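Local structure of 5-carboxyvanillate decarboxylase (Sphingomonas paucimobilis, 4L6D) at residues F156-F161 with D216-L221. The protein binds manganese and probably decarboxylates 5-carboxyvanillate to vanillate, as a member of the amidohydrolase superfamily. Residues are numbered along the deposited sequence; the frame is centred on the assembly and turned at random.
Sequences FFHPVF and DRFPRL
His158, in the first turn of helix 158-167, lays its imidazole against the bent side chain of Arg217, at the end of helix 214-217. Arg217 CD sits over one imidazole face as a CH-pi contact, 3.8 Å from the ring centroid. The bend about CG-CD (chi3 -75°) carries Arg217 NE to 3.3 Å from His158 CE1. The guanidinium plane lies only 24° from that of the ring. Phe218 meets the same imidazole as an edge-to-face aromatic pair, its edge toward the His158 face, with centroids 5.9 Å apart and planes at 77°. An alanine in place of His158 would probably leave Arg217 without the flat surface it lies on, free to turn, and open a gap beside the edge of Phe218.

The remaining contacts, deeper in, are mainly between apolar side chains, with two carbonyl oxygens at their edge. Phe218 is itself sandwiched: Arg217 CG lies over the centre of one face, and the backbone of Phe161 over the opposite face. Phe161 CB touches Phe218 CE2 at 3.7 Å, and Phe161 CD1 lies 3.8 Å from Leu221 CD1. Phe218 CZ is 3.6 Å from His158 O, and Leu221 CD2 rests on Phe161 O. No hydrogen bond joins the two segments directly; nearby, Glu165 of helix 158-167 accepts one from Arg220 N, within the type I turn 218-221. Away from the manganese site, the contact joins helix 158-167 to the end of helix 214-217 and the turn after it, which leads into strand 223-225 of the amidohydrolase (beta/alpha)8 barrel.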
loop_
_atom_site.group_PDB
_atom_site.type_symbol
_atom_site.label_atom_id
_atom_site.label_comp_id
_atom_site.label_asym_id
_atom_site.label_seq_id
_atom_site.Cartn_x
_atom_site.Cartn_y
_atom_site.Cartn_z
ATOM N N PHE A 156 24.871 -3.714 -0.355
ATOM C CA PHE A 156 25.577 -3.043 -1.441
ATOM C C PHE A 156 25.544 -1.523 -1.290
ATOM O O PHE A 156 26.510 -0.833 -1.641
ATOM C CB PHE A 156 24.971 -3.459 -2.781
ATOM C CG PHE A 156 25.620 -2.822 -3.979
ATOM C CD1 PHE A 156 26.885 -3.210 -4.397
ATOM C CD2 PHE A 156 24.943 -1.864 -4.709
ATOM C CE1 PHE A 156 27.475 -2.625 -5.515
ATOM C CE2 PHE A 156 25.527 -1.281 -5.826
ATOM C CZ PHE A 156 26.782 -1.670 -6.229
ATOM N N PHE A 157 24.447 -1.005 -0.748
ATOM C CA PHE A 157 24.269 0.436 -0.637
ATOM C C PHE A 157 24.706 0.994 0.715
ATOM O O PHE A 157 24.544 2.193 0.957
ATOM C CB PHE A 157 22.811 0.837 -0.903
ATOM C CG PHE A 157 22.287 0.390 -2.244
ATOM C CD1 PHE A 157 22.761 0.957 -3.420
ATOM C CD2 PHE A 157 21.303 -0.590 -2.324
ATOM C CE1 PHE A 157 22.267 0.557 -4.659
ATOM C CE2 PHE A 157 20.796 -0.999 -3.557
ATOM C CZ PHE A 157 21.279 -0.425 -4.728
ATOM N N HIS A 158 25.261 0.159 1.589
ATOM C CA HIS A 158 25.713 0.669 2.887
ATOM C C HIS A 158 26.633 1.894 2.782
ATOM O O HIS A 158 26.445 2.845 3.527
ATOM C CB HIS A 158 26.345 -0.426 3.753
ATOM C CG HIS A 158 25.343 -1.351 4.368
ATOM N ND1 HIS A 158 25.706 -2.460 5.103
ATOM C CD2 HIS A 158 23.989 -1.332 4.358
ATOM C CE1 HIS A 158 24.617 -3.084 5.516
ATOM N NE2 HIS A 158 23.564 -2.421 5.080
ATOM N N PRO A 159 27.603 1.900 1.840
ATOM C CA PRO A 159 28.443 3.106 1.764
ATOM C C PRO A 159 27.670 4.383 1.435
ATOM O O PRO A 159 28.077 5.465 1.854
ATOM C CB PRO A 159 29.428 2.773 0.636
ATOM C CG PRO A 159 29.528 1.287 0.674
ATOM C CD PRO A 159 28.132 0.817 0.986
ATOM N N VAL A 160 26.575 4.267 0.694
ATOM C CA VAL A 160 25.732 5.426 0.424
ATOM C C VAL A 160 25.113 5.956 1.710
ATOM O O VAL A 160 25.202 7.148 2.020
ATOM C CB VAL A 160 24.609 5.057 -0.565
ATOM C CG1 VAL A 160 23.530 6.130 -0.614
ATOM C CG2 VAL A 160 25.208 4.789 -1.940
ATOM N N PHE A 161 24.495 5.058 2.472
ATOM C CA PHE A 161 23.787 5.480 3.681
ATOM C C PHE A 161 24.731 5.931 4.784
ATOM O O PHE A 161 24.393 6.820 5.550
ATOM C CB PHE A 161 22.780 4.414 4.130
ATOM C CG PHE A 161 21.641 4.303 3.187
ATOM C CD1 PHE A 161 20.653 5.264 3.180
ATOM C CD2 PHE A 161 21.630 3.313 2.219
ATOM C CE1 PHE A 161 19.618 5.205 2.263
ATOM C CE2 PHE A 161 20.609 3.253 1.291
ATOM C CZ PHE A 161 19.605 4.199 1.308
ATOM N N ASP A 216 19.000 0.849 12.701
ATOM C CA ASP A 216 19.873 0.562 13.839
ATOM C C ASP A 216 21.327 0.756 13.412
ATOM O O ASP A 216 22.163 1.183 14.210
ATOM C CB ASP A 216 19.663 -0.851 14.387
ATOM C CG ASP A 216 18.395 -0.970 15.214
ATOM O OD1 ASP A 216 17.812 0.072 15.610
ATOM O OD2 ASP A 216 17.994 -2.118 15.481
ATOM N N ARG A 217 21.628 0.444 12.157
ATOM C CA ARG A 217 22.981 0.632 11.640
ATOM C C ARG A 217 23.296 2.115 11.459
ATOM O O ARG A 217 24.405 2.558 11.757
ATOM C CB ARG A 217 23.143 -0.107 10.312
ATOM C CG ARG A 217 24.543 -0.071 9.737
ATOM C CD ARG A 217 24.608 -0.867 8.444
ATOM N NE ARG A 217 24.609 -2.307 8.681
ATOM C CZ ARG A 217 25.712 -3.030 8.857
ATOM N NH1 ARG A 217 26.904 -2.447 8.830
ATOM N NH2 ARG A 217 25.622 -4.335 9.066
ATOM N N PHE A 218 22.317 2.875 10.972
ATOM C CA PHE A 218 22.487 4.312 10.736
ATOM C C PHE A 218 21.353 5.088 11.399
ATOM O O PHE A 218 20.431 5.570 10.721
ATOM C CB PHE A 218 22.509 4.625 9.235
ATOM C CG PHE A 218 23.507 3.817 8.447
ATOM C CD1 PHE A 218 24.869 4.042 8.571
ATOM C CD2 PHE A 218 23.071 2.853 7.553
ATOM C CE1 PHE A 218 25.786 3.293 7.831
ATOM C CE2 PHE A 218 23.977 2.110 6.809
ATOM C CZ PHE A 218 25.342 2.338 6.945
ATOM N N PRO A 219 21.402 5.192 12.733
ATOM C CA PRO A 219 20.259 5.726 13.481
ATOM C C PRO A 219 20.011 7.210 13.279
ATOM O O PRO A 219 18.938 7.669 13.643
ATOM C CB PRO A 219 20.628 5.435 14.943
ATOM C CG PRO A 219 22.129 5.366 14.950
ATOM C CD PRO A 219 22.468 4.707 13.624
ATOM N N ARG A 220 20.966 7.948 12.709
ATOM C CA ARG A 220 20.741 9.375 12.472
ATOM C C ARG A 220 20.277 9.703 11.051
ATOM O O ARG A 220 20.180 10.871 10.696
ATOM C CB ARG A 220 21.993 10.197 12.781
ATOM C CG ARG A 220 22.446 10.098 14.222
ATOM C CD ARG A 220 21.638 11.010 15.123
ATOM N NE ARG A 220 21.773 12.427 14.786
ATOM C CZ ARG A 220 22.788 13.205 15.155
ATOM N NH1 ARG A 220 23.793 12.713 15.866
ATOM N NH2 ARG A 220 22.801 14.483 14.802
ATOM N N LEU A 221 19.992 8.692 10.234
ATOM C CA LEU A 221 19.411 8.948 8.922
ATOM C C LEU A 221 18.082 9.684 9.023
ATOM O O LEU A 221 17.270 9.394 9.910
ATOM C CB LEU A 221 19.135 7.638 8.203
ATOM C CG LEU A 221 20.285 6.941 7.512
ATOM C CD1 LEU A 221 19.766 5.650 6.898
ATOM C CD2 LEU A 221 20.890 7.856 6.435
#